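Local coordinates for protein putative amidohydrolase (Unidentified, PDB 3FEQ) that probably acts as a zinc-dependent prolidase of the amidohydrolase superfamily, hydrolysing dipeptides that carry a carboxy-terminal proline, at residues C[66-71]-C[113-118]; C[132-137]-C[157-162]; C[104-109]-C[358-363]; C[176-181]-C[187-192]. All coordinates share one frame; numbering follows the deposited sequence.

In the fold
All four contacts belong to the amidohydrolase barrel and lie at different distances from its zinc site. Contact 1 includes the zinc ligand His67 in its loop; contact 3 follows the neighbouring strand 102-107, and the two are joined by a probable hydrogen bond from Ala108 N to Val66 O (2.8 Å). Contacts 2 and 4 lie side by side, their centres about 10 Å apart, with strand 135-137 against strand 189-192 through Leu136 N and Lys190 O (2.8 Å). Ser132 of contact 2 probably hydrogen-bonds both Asp107 O of contact 3 and Gln188 NE2 of contact 4. The side chains of Arg106, Lys134 and Ile189 lie about 9, 12 and 13 Å from a bound zinc ion.

Contact 1. Residues C[66-71]-C[113-118]. With ZN (zinc ion), chain U.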
loop_
_atom_site.group_PDB
_atom_site.type_symbol
_atom_site.label_atom_id
_atom_site.label_comp_id
_atom_site.label_asym_id
_atom_site.label_seq_id
_atom_site.Cartn_x
_atom_site.Cartn_y
_atom_site.Cartn_z
ATOM N N VAL C 66 -34.527 14.917 7.246
ATOM C CA VAL C 66 -33.688 15.805 8.066
ATOM C C VAL C 66 -32.204 15.464 7.945
ATOM O O VAL C 66 -31.848 14.359 7.543
ATOM C CB VAL C 66 -34.058 15.729 9.553
ATOM C CG1 VAL C 66 -35.456 16.241 9.785
ATOM C CG2 VAL C 66 -33.921 14.327 10.047
ATOM N N HIS C 67 -31.348 16.422 8.289
ATOM C CA HIS C 67 -29.952 16.134 8.592
ATOM C C HIS C 67 -29.697 16.585 10.017
ATOM O O HIS C 67 -29.360 17.738 10.276
ATOM C CB HIS C 67 -28.995 16.817 7.609
ATOM C CG HIS C 67 -29.244 16.465 6.177
ATOM N ND1 HIS C 67 -28.602 15.425 5.542
ATOM C CD2 HIS C 67 -30.096 16.992 5.265
ATOM C CE1 HIS C 67 -29.048 15.324 4.303
ATOM N NE2 HIS C 67 -29.959 16.261 4.110
ATOM N N VAL C 68 -29.928 15.665 10.940
ATOM C CA VAL C 68 -29.762 15.900 12.362
ATOM C C VAL C 68 -28.380 16.404 12.709
ATOM O O VAL C 68 -28.228 17.175 13.639
ATOM C CB VAL C 68 -29.958 14.604 13.105
ATOM C CG1 VAL C 68 -29.532 14.755 14.548
ATOM C CG2 VAL C 68 -31.396 14.139 12.965
ATOM N N LEU C 69 -27.374 15.956 11.966
ATOM C CA LEU C 69 -25.994 16.340 12.242
ATOM C C LEU C 69 -25.524 17.627 11.551
ATOM O O LEU C 69 -24.431 18.135 11.832
ATOM C CB LEU C 69 -25.072 15.184 11.912
ATOM C CG LEU C 69 -25.018 14.217 13.084
ATOM C CD1 LEU C 69 -24.877 12.830 12.573
ATOM C CD2 LEU C 69 -23.856 14.574 14.022
ATOM N N ALA C 70 -26.362 18.167 10.671
ATOM C CA ALA C 70 -26.055 19.411 9.972
ATOM C C ALA C 70 -26.127 20.612 10.913
ATOM O O ALA C 70 -27.083 21.393 10.879
ATOM C CB ALA C 70 -26.995 19.597 8.796
ATOM N N SER C 71 -25.106 20.760 11.749
ATOM C CA SER C 71 -25.112 21.801 12.759
ATOM C C SER C 71 -24.644 23.155 12.235
ATOM O O SER C 71 -24.769 24.154 12.940
ATOM C CB SER C 71 -24.290 21.387 13.972
ATOM O OG SER C 71 -22.917 21.347 13.660
ATOM N N TRP C 113 -26.323 4.440 13.300
ATOM C CA TRP C 113 -27.004 3.547 14.201
ATOM C C TRP C 113 -26.755 3.951 15.648
ATOM O O TRP C 113 -27.663 3.864 16.469
ATOM C CB TRP C 113 -26.535 2.122 13.909
ATOM C CG TRP C 113 -26.962 1.066 14.867
ATOM C CD1 TRP C 113 -28.065 0.282 14.773
ATOM C CD2 TRP C 113 -26.225 0.593 16.002
ATOM N NE1 TRP C 113 -28.090 -0.625 15.805
ATOM C CE2 TRP C 113 -26.974 -0.451 16.578
ATOM C CE3 TRP C 113 -25.026 0.985 16.615
ATOM C CZ2 TRP C 113 -26.567 -1.117 17.738
ATOM C CZ3 TRP C 113 -24.615 0.320 17.764
ATOM C CH2 TRP C 113 -25.384 -0.721 18.312
ATOM N N SER C 114 -25.554 4.447 15.951
ATOM C CA SER C 114 -25.233 4.900 17.318
ATOM C C SER C 114 -26.195 5.971 17.834
ATOM O O SER C 114 -26.584 5.950 19.008
ATOM C CB SER C 114 -23.795 5.425 17.453
ATOM O OG SER C 114 -23.021 5.177 16.302
ATOM N N LEU C 115 -26.551 6.923 16.972
ATOM C CA LEU C 115 -27.442 8.005 17.383
ATOM C C LEU C 115 -28.848 7.480 17.622
ATOM O O LEU C 115 -29.516 7.857 18.577
ATOM C CB LEU C 115 -27.477 9.102 16.329
ATOM C CG LEU C 115 -27.116 10.505 16.815
ATOM C CD1 LEU C 115 -27.624 11.536 15.838
ATOM C CD2 LEU C 115 -27.676 10.769 18.179
ATOM N N MET C 116 -29.280 6.588 16.747
ATOM C CA MET C 116 -30.553 5.923 16.889
ATOM C C MET C 116 -30.636 5.231 18.238
ATOM O O MET C 116 -31.629 5.363 18.941
ATOM C CB MET C 116 -30.701 4.915 15.759
ATOM C CG MET C 116 -31.890 4.016 15.853
ATOM S SD MET C 116 -31.729 2.835 14.536
ATOM C CE MET C 116 -33.451 2.585 14.070
ATOM N N GLN C 117 -29.573 4.522 18.601
ATOM C CA GLN C 117 -29.480 3.815 19.877
ATOM C C GLN C 117 -29.518 4.749 21.065
ATOM O O GLN C 117 -30.141 4.448 22.076
ATOM C CB GLN C 117 -28.179 3.019 19.931
ATOM C CG GLN C 117 -28.202 1.795 19.078
ATOM C CD GLN C 117 -29.343 0.916 19.447
ATOM O OE1 GLN C 117 -29.311 0.263 20.489
ATOM N NE2 GLN C 117 -30.400 0.946 18.643
ATOM N N ALA C 118 -28.814 5.865 20.945
ATOM C CA ALA C 118 -28.751 6.863 21.995
ATOM C C ALA C 118 -30.133 7.387 22.392
ATOM O O ALA C 118 -30.406 7.570 23.581
ATOM C CB ALA C 118 -27.847 8.002 21.576
HETATM ZN ZN ZN U . -30.513 16.430 1.950
#
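Val68 and Leu115 meet tip to tip where the loop after strand 56-66 of the amidohydrolase barrel faces helix 113-120. The His-X-His metal motif of the superfamily, His65 and His67, sits where that strand ends. The closer part of the contact is a single methyl pair, Val68 CG1 against Leu115 CD1 at 4.0 Å. Val68 sends CG1 there by setting it anti to its backbone nitrogen (chi1 169°). The looser part lies beside it: Leu69 CD1 comes to 4.5 Å from the same methyl, Leu115 CD1, so one leucine tip serves both loop residues. All three side chains are buried, and Leu94 of helix 90-99 touches both Val68 and Leu115, while Ile84 of the second subunit packs on Leu115. The outer side of the helix is more accessible; there Gln117 lays its CG over the centre of the Trp113 ring. On the loop side a type I turn from His67 to Ala70 presents the two apolar residues to the helix. The ND1 of His67 is hydrogen-bonded to Gly109 O, which fixes the ring's rotation and leaves His67 NE2 to bind the zinc ion at 2.2 Å.

Contact 2. Residues C[132-137]-C[157-162]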
loop_
_atom_site.group_PDB
_atom_site.type_symbol
_atom_site.label_atom_id
_atom_site.label_comp_id
_atom_site.label_asym_id
_atom_site.label_seq_id
_atom_site.Cartn_x
_atom_site.Cartn_y
_atom_site.Cartn_z
ATOM N N SER C 132 -29.849 6.851 7.638
ATOM C CA SER C 132 -29.398 6.443 6.319
ATOM C C SER C 132 -27.919 6.031 6.366
ATOM O O SER C 132 -27.415 5.371 5.451
ATOM C CB SER C 132 -29.631 7.573 5.303
ATOM O OG SER C 132 -31.023 7.767 5.046
ATOM N N GLY C 133 -27.258 6.363 7.475
ATOM C CA GLY C 133 -25.811 6.312 7.547
ATOM C C GLY C 133 -25.286 7.477 6.744
ATOM O O GLY C 133 -25.505 8.622 7.109
ATOM N N LYS C 134 -24.624 7.200 5.628
ATOM C CA LYS C 134 -24.114 8.276 4.800
ATOM C C LYS C 134 -24.678 8.210 3.400
ATOM O O LYS C 134 -24.791 7.143 2.809
ATOM C CB LYS C 134 -22.599 8.240 4.734
ATOM C CG LYS C 134 -21.952 7.940 6.030
ATOM C CD LYS C 134 -20.580 8.582 6.097
ATOM C CE LYS C 134 -20.595 9.853 6.932
ATOM N NZ LYS C 134 -21.027 9.623 8.337
ATOM N N ALA C 135 -25.028 9.369 2.871
ATOM C CA ALA C 135 -25.537 9.453 1.518
ATOM C C ALA C 135 -24.461 8.969 0.566
ATOM O O ALA C 135 -23.284 9.284 0.730
ATOM C CB ALA C 135 -25.923 10.879 1.200
ATOM N N LEU C 136 -24.856 8.161 -0.405
ATOM C CA LEU C 136 -23.941 7.802 -1.469
ATOM C C LEU C 136 -23.881 8.896 -2.531
ATOM O O LEU C 136 -24.896 9.482 -2.875
ATOM C CB LEU C 136 -24.352 6.478 -2.074
ATOM C CG LEU C 136 -24.402 5.333 -1.070
ATOM C CD1 LEU C 136 -24.577 4.034 -1.838
ATOM C CD2 LEU C 136 -23.148 5.294 -0.209
ATOM N N SER C 137 -22.682 9.216 -3.001
ATOM C CA SER C 137 -22.519 10.210 -4.045
ATOM C C SER C 137 -21.382 9.793 -4.950
ATOM O O SER C 137 -20.441 9.154 -4.497
ATOM C CB SER C 137 -22.252 11.594 -3.468
ATOM O OG SER C 137 -21.939 12.513 -4.502
ATOM N N CYS C 157 -9.726 9.233 4.288
ATOM C CA CYS C 157 -9.407 7.918 4.836
ATOM C C CYS C 157 -10.606 7.315 5.572
ATOM O O CYS C 157 -11.090 6.234 5.233
ATOM C CB CYS C 157 -8.185 8.004 5.776
ATOM S SG CYS C 157 -7.390 9.661 5.912
ATOM N N CYS C 158 -11.090 8.047 6.569
ATOM C CA CYS C 158 -12.024 7.528 7.550
ATOM C C CYS C 158 -13.273 8.365 7.526
ATOM O O CYS C 158 -13.320 9.431 6.908
ATOM C CB CYS C 158 -11.436 7.633 8.953
ATOM S SG CYS C 158 -9.866 6.815 9.181
ATOM N N PHE C 159 -14.273 7.919 8.262
ATOM C CA PHE C 159 -15.529 8.618 8.229
ATOM C C PHE C 159 -15.640 9.641 9.346
ATOM O O PHE C 159 -15.580 9.307 10.521
ATOM C CB PHE C 159 -16.700 7.641 8.157
ATOM C CG PHE C 159 -16.763 6.884 6.846
ATOM C CD1 PHE C 159 -17.010 5.521 6.824
ATOM C CD2 PHE C 159 -16.493 7.535 5.638
ATOM C CE1 PHE C 159 -17.037 4.824 5.623
ATOM C CE2 PHE C 159 -16.507 6.844 4.435
ATOM C CZ PHE C 159 -16.786 5.488 4.430
ATOM N N ARG C 160 -15.652 10.907 8.948
ATOM C CA ARG C 160 -15.930 12.012 9.850
ATOM C C ARG C 160 -17.400 11.945 10.262
ATOM O O ARG C 160 -18.276 11.782 9.403
ATOM C CB ARG C 160 -15.659 13.333 9.124
ATOM C CG ARG C 160 -14.535 13.284 8.100
ATOM C CD ARG C 160 -13.182 13.527 8.744
ATOM N NE ARG C 160 -13.137 14.801 9.458
ATOM C CZ ARG C 160 -13.000 14.919 10.776
ATOM N NH1 ARG C 160 -12.893 13.839 11.536
ATOM N NH2 ARG C 160 -12.980 16.122 11.337
ATOM N N THR C 161 -17.687 12.060 11.557
ATOM C CA THR C 161 -19.071 11.900 12.017
ATOM C C THR C 161 -19.972 13.052 11.619
ATOM O O THR C 161 -21.178 12.966 11.781
ATOM C CB THR C 161 -19.202 11.666 13.541
ATOM O OG1 THR C 161 -18.402 12.616 14.241
ATOM C CG2 THR C 161 -18.785 10.236 13.927
ATOM N N GLY C 162 -19.382 14.121 11.095
ATOM C CA GLY C 162 -20.131 15.291 10.636
ATOM C C GLY C 162 -20.316 15.332 9.129
ATOM O O GLY C 162 -20.834 16.306 8.590
#
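Lys134 reaches across to Phe159 and Arg160 with different parts of one side chain. The apolar part of the contact is made by its methylene carbons: CD lies over one face of the Phe159 ring, 4.2 Å from CD2, so that aliphatic chain meets aromatic surface. The side chain of Phe159 leaves the backbone toward segment 132-137 from an exposed position in the loop, whereas the lysine is buried; the contact therefore runs from the interior out to the surface.

The polar part is looser. Beyond CD the lysine chain bends at chi3 (102°) and again at chi4 (60°), which turns the ammonium group away from the ring, toward the backbone of the next residue. There Lys134 NZ stands 3.7 Å from Arg160 O, with CE at 3.9 Å from that same oxygen, a loose approach. The guanidinium of Arg160 leads away from the lysine, and its NH2 makes a weak hydrogen bond to Thr80 O. Close by, Cys158 forms a disulfide with Cys158 of the second subunit, tying this loop to the assembly.

The contact thus joins the start of strand 135-137 to the long loop that leads into strand 165-167, the parallel partner of 135-137. Arg166 of that second strand touches both Lys134 and Phe159. Helix 171-184 borders the pair as well, through Lys184 against Phe159, and on the other side of strand 135-137 Leu136 is hydrogen-bonded to strand 189-192.

Contact 3. Residues C[104-109]-C[358-363]; sequences SVRDAG and EIVNMQ
Arg106 runs alongside the end of helix 354-359, touching Val360 with its chain and Ile359 with its head. Its side chain starts extended, with CG anti to the backbone nitrogen (chi1 -167°), and stays extended to CD before turning at chi3 (66°). The extended part slides past Val360 in the opposite direction, bringing Arg106 CD to 4.0 Å from Val360 CG1. The turn swings the guanidinium across Ile359 at about a right angle. Ile359 CG2 consequently sits over one face of the planar group, offset toward its rim, and lies 3.6 Å from Arg106 NH1.

This apolar cover leaves the N-H groups for other partners. NE is hydrogen-bonded to Cys64 O, NH2 forms a salt bridge with Glu250, and NH1 is hydrogen-bonded to Tyr227 OH; together they fix the rotation of the buried guanidinium, whose positive charge Glu250 probably offsets. Asn361, at positive phi (57°), is the C-prime residue of a Schellman motif, with bonds from Met362 N to Ala357 O and from Asn361 N to Glu358 O (3.0 Å). Arg106 projects from strand 102-107 into the TIM-barrel-type amidohydrolase interior, meeting Met229 and Val271 of other barrel strands and the Schellman-terminated helix.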
loop_
_atom_site.group_PDB
_atom_site.type_symbol
_atom_site.label_atom_id
_atom_site.label_comp_id
_atom_site.label_asym_id
_atom_site.label_seq_id
_atom_site.Cartn_x
_atom_site.Cartn_y
_atom_site.Cartn_z
ATOM N N SER C 104 -40.604 11.005 15.281
ATOM C CA SER C 104 -39.816 10.166 14.404
ATOM C C SER C 104 -39.257 11.053 13.310
ATOM O O SER C 104 -39.882 12.034 12.939
ATOM C CB SER C 104 -40.691 9.062 13.820
ATOM O OG SER C 104 -41.167 8.200 14.850
ATOM N N VAL C 105 -38.021 10.789 12.898
ATOM C CA VAL C 105 -37.410 11.491 11.766
ATOM C C VAL C 105 -36.618 10.504 10.954
ATOM O O VAL C 105 -36.007 9.589 11.515
ATOM C CB VAL C 105 -36.427 12.617 12.182
ATOM C CG1 VAL C 105 -37.163 13.851 12.650
ATOM C CG2 VAL C 105 -35.434 12.131 13.210
ATOM N N ARG C 106 -36.644 10.684 9.636
ATOM C CA ARG C 106 -35.806 9.910 8.738
ATOM C C ARG C 106 -34.630 10.765 8.324
ATOM O O ARG C 106 -34.788 11.657 7.504
ATOM C CB ARG C 106 -36.588 9.509 7.501
ATOM C CG ARG C 106 -35.920 8.458 6.662
ATOM C CD ARG C 106 -36.818 8.067 5.506
ATOM N NE ARG C 106 -37.013 9.171 4.577
ATOM C CZ ARG C 106 -37.275 9.019 3.280
ATOM N NH1 ARG C 106 -37.398 7.799 2.750
ATOM N NH2 ARG C 106 -37.417 10.093 2.512
ATOM N N ASP C 107 -33.461 10.491 8.899
ATOM C CA ASP C 107 -32.235 11.216 8.585
ATOM C C ASP C 107 -31.724 10.851 7.198
ATOM O O ASP C 107 -31.699 9.682 6.823
ATOM C CB ASP C 107 -31.153 10.914 9.628
ATOM C CG ASP C 107 -29.933 11.811 9.487
ATOM O OD1 ASP C 107 -28.944 11.386 8.846
ATOM O OD2 ASP C 107 -29.965 12.936 10.026
ATOM N N ALA C 108 -31.319 11.863 6.440
ATOM C CA ALA C 108 -31.003 11.679 5.030
ATOM C C ALA C 108 -29.500 11.726 4.837
ATOM O O ALA C 108 -29.005 12.331 3.907
ATOM C CB ALA C 108 -31.704 12.746 4.174
ATOM N N GLY C 109 -28.775 11.075 5.734
ATOM C CA GLY C 109 -27.321 11.045 5.658
ATOM C C GLY C 109 -26.692 11.913 6.721
ATOM O O GLY C 109 -27.038 13.074 6.851
ATOM N N GLU C 358 -46.041 5.238 6.208
ATOM C CA GLU C 358 -45.949 4.333 5.075
ATOM C C GLU C 358 -44.572 4.397 4.427
ATOM O O GLU C 358 -44.018 3.373 4.022
ATOM C CB GLU C 358 -47.025 4.668 4.040
ATOM C CG GLU C 358 -47.249 3.592 2.990
ATOM C CD GLU C 358 -48.301 3.982 1.959
ATOM O OE1 GLU C 358 -49.187 4.816 2.274
ATOM O OE2 GLU C 358 -48.250 3.444 0.831
ATOM N N ILE C 359 -44.048 5.611 4.291
ATOM C CA ILE C 359 -42.720 5.817 3.741
ATOM C C ILE C 359 -41.668 5.059 4.558
ATOM O O ILE C 359 -40.899 4.266 3.996
ATOM C CB ILE C 359 -42.384 7.304 3.682
ATOM C CG1 ILE C 359 -43.132 7.960 2.525
ATOM C CG2 ILE C 359 -40.869 7.533 3.572
ATOM C CD1 ILE C 359 -42.960 9.450 2.467
ATOM N N VAL C 360 -41.695 5.230 5.882
ATOM C CA VAL C 360 -40.787 4.496 6.745
ATOM C C VAL C 360 -41.205 3.055 7.046
ATOM O O VAL C 360 -40.627 2.448 7.956
ATOM C CB VAL C 360 -40.448 5.256 8.066
ATOM C CG1 VAL C 360 -39.825 6.609 7.759
ATOM C CG2 VAL C 360 -41.679 5.417 8.950
ATOM N N ASN C 361 -42.138 2.505 6.247
ATOM C CA ASN C 361 -42.643 1.110 6.371
ATOM C C ASN C 361 -43.226 0.761 7.729
ATOM O O ASN C 361 -43.102 -0.375 8.181
ATOM C CB ASN C 361 -41.567 0.066 6.039
ATOM C CG ASN C 361 -41.248 -0.005 4.566
ATOM O OD1 ASN C 361 -42.106 -0.344 3.756
ATOM N ND2 ASN C 361 -39.989 0.250 4.214
ATOM N N MET C 362 -43.811 1.742 8.401
ATOM C CA MET C 362 -44.349 1.519 9.730
ATOM C C MET C 362 -45.860 1.710 9.710
ATOM O O MET C 362 -46.441 2.214 10.678
ATOM C CB MET C 362 -43.700 2.467 10.737
ATOM C CG MET C 362 -42.285 2.092 11.145
ATOM S SD MET C 362 -42.180 0.625 12.203
ATOM C CE MET C 362 -41.259 1.237 13.615
ATOM N N GLN C 363 -46.481 1.304 8.598
ATOM C CA GLN C 363 -47.926 1.446 8.404
ATOM C C GLN C 363 -48.660 0.683 9.491
ATOM O O GLN C 363 -48.410 -0.491 9.696
ATOM C CB GLN C 363 -48.366 1.006 6.995
ATOM C CG GLN C 363 -47.871 -0.382 6.535
ATOM C CD GLN C 363 -46.452 -0.382 5.926
ATOM O OE1 GLN C 363 -45.693 -1.359 6.061
ATOM N NE2 GLN C 363 -46.107 0.702 5.236
#

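Contact 4. Residues C[176-181]-C[187-192]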
loop_
_atom_site.group_PDB
_atom_site.type_symbol
_atom_site.label_atom_id
_atom_site.label_comp_id
_atom_site.label_asym_id
_atom_site.label_seq_id
_atom_site.Cartn_x
_atom_site.Cartn_y
_atom_site.Cartn_z
ATOM N N LEU C 176 -20.712 -2.762 -2.575
ATOM C CA LEU C 176 -19.973 -2.797 -1.339
ATOM C C LEU C 176 -20.383 -1.678 -0.379
ATOM O O LEU C 176 -20.748 -1.956 0.767
ATOM C CB LEU C 176 -18.477 -2.750 -1.628
ATOM C CG LEU C 176 -17.582 -2.865 -0.404
ATOM C CD1 LEU C 176 -17.852 -4.170 0.332
ATOM C CD2 LEU C 176 -16.151 -2.783 -0.852
ATOM N N ALA C 177 -20.420 -0.430 -0.840
ATOM C CA ALA C 177 -20.876 0.639 0.078
ATOM C C ALA C 177 -22.264 0.420 0.685
ATOM O O ALA C 177 -22.462 0.691 1.868
ATOM C CB ALA C 177 -20.775 1.996 -0.548
ATOM N N VAL C 178 -23.222 -0.071 -0.110
ATOM C CA VAL C 178 -24.549 -0.394 0.423
ATOM C C VAL C 178 -24.459 -1.493 1.504
ATOM O O VAL C 178 -24.963 -1.311 2.607
ATOM C CB VAL C 178 -25.570 -0.787 -0.695
ATOM C CG1 VAL C 178 -26.854 -1.270 -0.097
ATOM C CG2 VAL C 178 -25.903 0.383 -1.578
ATOM N N ARG C 179 -23.810 -2.618 1.206
ATOM C CA ARG C 179 -23.600 -3.661 2.212
ATOM C C ARG C 179 -22.918 -3.110 3.488
ATOM O O ARG C 179 -23.329 -3.415 4.592
ATOM C CB ARG C 179 -22.796 -4.832 1.630
ATOM C CG ARG C 179 -23.465 -5.481 0.454
ATOM C CD ARG C 179 -22.703 -6.673 -0.081
ATOM N NE ARG C 179 -23.365 -7.263 -1.255
ATOM C CZ ARG C 179 -22.750 -7.975 -2.204
ATOM N NH1 ARG C 179 -21.445 -8.227 -2.132
ATOM N NH2 ARG C 179 -23.448 -8.464 -3.222
ATOM N N GLU C 180 -21.910 -2.261 3.326
ATOM C CA GLU C 180 -21.254 -1.642 4.465
ATOM C C GLU C 180 -22.250 -0.854 5.281
ATOM O O GLU C 180 -22.236 -0.917 6.516
ATOM C CB GLU C 180 -20.118 -0.709 4.014
ATOM C CG GLU C 180 -18.838 -1.414 3.550
ATOM C CD GLU C 180 -17.883 -0.488 2.801
ATOM O OE1 GLU C 180 -16.745 -0.918 2.496
ATOM O OE2 GLU C 180 -18.267 0.668 2.512
ATOM N N GLU C 181 -23.107 -0.102 4.589
ATOM C CA GLU C 181 -24.009 0.840 5.260
ATOM C C GLU C 181 -25.086 0.097 6.015
ATOM O O GLU C 181 -25.411 0.424 7.146
ATOM C CB GLU C 181 -24.630 1.831 4.276
ATOM C CG GLU C 181 -23.692 2.979 3.835
ATOM C CD GLU C 181 -22.834 3.599 4.956
ATOM O OE1 GLU C 181 -23.360 3.882 6.055
ATOM O OE2 GLU C 181 -21.634 3.856 4.702
ATOM N N THR C 187 -31.275 2.071 8.078
ATOM C CA THR C 187 -32.631 1.551 7.867
ATOM C C THR C 187 -33.060 1.677 6.401
ATOM O O THR C 187 -33.851 0.877 5.908
ATOM C CB THR C 187 -33.677 2.269 8.746
ATOM O OG1 THR C 187 -33.452 3.687 8.694
ATOM C CG2 THR C 187 -33.601 1.790 10.193
ATOM N N GLN C 188 -32.571 2.716 5.725
ATOM C CA GLN C 188 -32.702 2.822 4.273
ATOM C C GLN C 188 -31.426 3.402 3.658
ATOM O O GLN C 188 -30.498 3.793 4.380
ATOM C CB GLN C 188 -33.947 3.635 3.871
ATOM C CG GLN C 188 -33.884 5.092 4.221
ATOM C CD GLN C 188 -33.984 5.344 5.718
ATOM O OE1 GLN C 188 -34.763 4.694 6.409
ATOM N NE2 GLN C 188 -33.194 6.294 6.222
ATOM N N ILE C 189 -31.376 3.450 2.331
ATOM C CA ILE C 189 -30.191 3.945 1.652
ATOM C C ILE C 189 -30.504 5.226 0.924
ATOM O O ILE C 189 -31.499 5.277 0.216
ATOM C CB ILE C 189 -29.668 2.930 0.644
ATOM C CG1 ILE C 189 -29.268 1.616 1.345
ATOM C CG2 ILE C 189 -28.512 3.527 -0.135
ATOM C CD1 ILE C 189 -28.124 1.771 2.361
ATOM N N LYS C 190 -29.678 6.259 1.134
ATOM C CA LYS C 190 -29.821 7.557 0.466
ATOM C C LYS C 190 -28.736 7.696 -0.582
ATOM O O LYS C 190 -27.582 7.357 -0.328
ATOM C CB LYS C 190 -29.718 8.708 1.481
ATOM C CG LYS C 190 -29.347 10.107 0.892
ATOM C CD LYS C 190 -30.525 11.102 0.858
ATOM C CE LYS C 190 -30.247 12.318 -0.045
ATOM N NZ LYS C 190 -30.244 13.639 0.679
ATOM N N ILE C 191 -29.113 8.162 -1.772
ATOM C CA ILE C 191 -28.163 8.460 -2.846
ATOM C C ILE C 191 -28.477 9.833 -3.452
ATOM O O ILE C 191 -29.599 10.334 -3.347
ATOM C CB ILE C 191 -28.187 7.375 -3.967
ATOM C CG1 ILE C 191 -29.421 7.519 -4.867
ATOM C CG2 ILE C 191 -28.153 5.969 -3.377
ATOM C CD1 ILE C 191 -29.366 6.634 -6.109
ATOM N N MET C 192 -27.476 10.439 -4.073
ATOM C CA MET C 192 -27.690 11.622 -4.876
ATOM C C MET C 192 -27.776 11.226 -6.360
ATOM O O MET C 192 -26.805 10.738 -6.929
ATOM C CB MET C 192 -26.555 12.614 -4.639
ATOM C CG MET C 192 -26.074 12.685 -3.193
ATOM S SD MET C 192 -27.272 13.436 -2.090
ATOM C CE MET C 192 -26.180 14.148 -0.840
#
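Val178 of helix 171-184 packs on Ile189 of strand 189-192, the helix-then-strand step of the alpha/beta barrel, in which a short connection returns the chain to the parallel sheet. The apolar contact centres on one methyl: Val178 CG1 is 4.0 Å from Ile189 CG1 and 4.1 Å from Ile189 CD1, the two side chains crossing at a slant. Ile189 reaches the helix because its CG1 is anti to its carbonyl carbon (chi1 -61°), and a second bend of the same sense (chi2 -62°) turns CD1 along the helix to Glu181. Helix 211-223 completes this buried layer, with Ile217 against Val178 and Ala221 against Ile189.

The polar groups are directed elsewhere. Glu181 offers Ile189 just its first methylene, and its chain then bends at chi2 (-42°) to take the carboxylate away to salt bridges of OE2 with Arg166 and Lys184. Arg179, pointing away from the strand, is paired with Glu220 and with Glu213 and Asp169 of the third subunit. Backbone hydrogen bonds join Ile189 to Tyr227 and Met229. At the helix-facing tip of the isoleucine, Ile189 CD1 rests 4.0 Å from Glu181 CB.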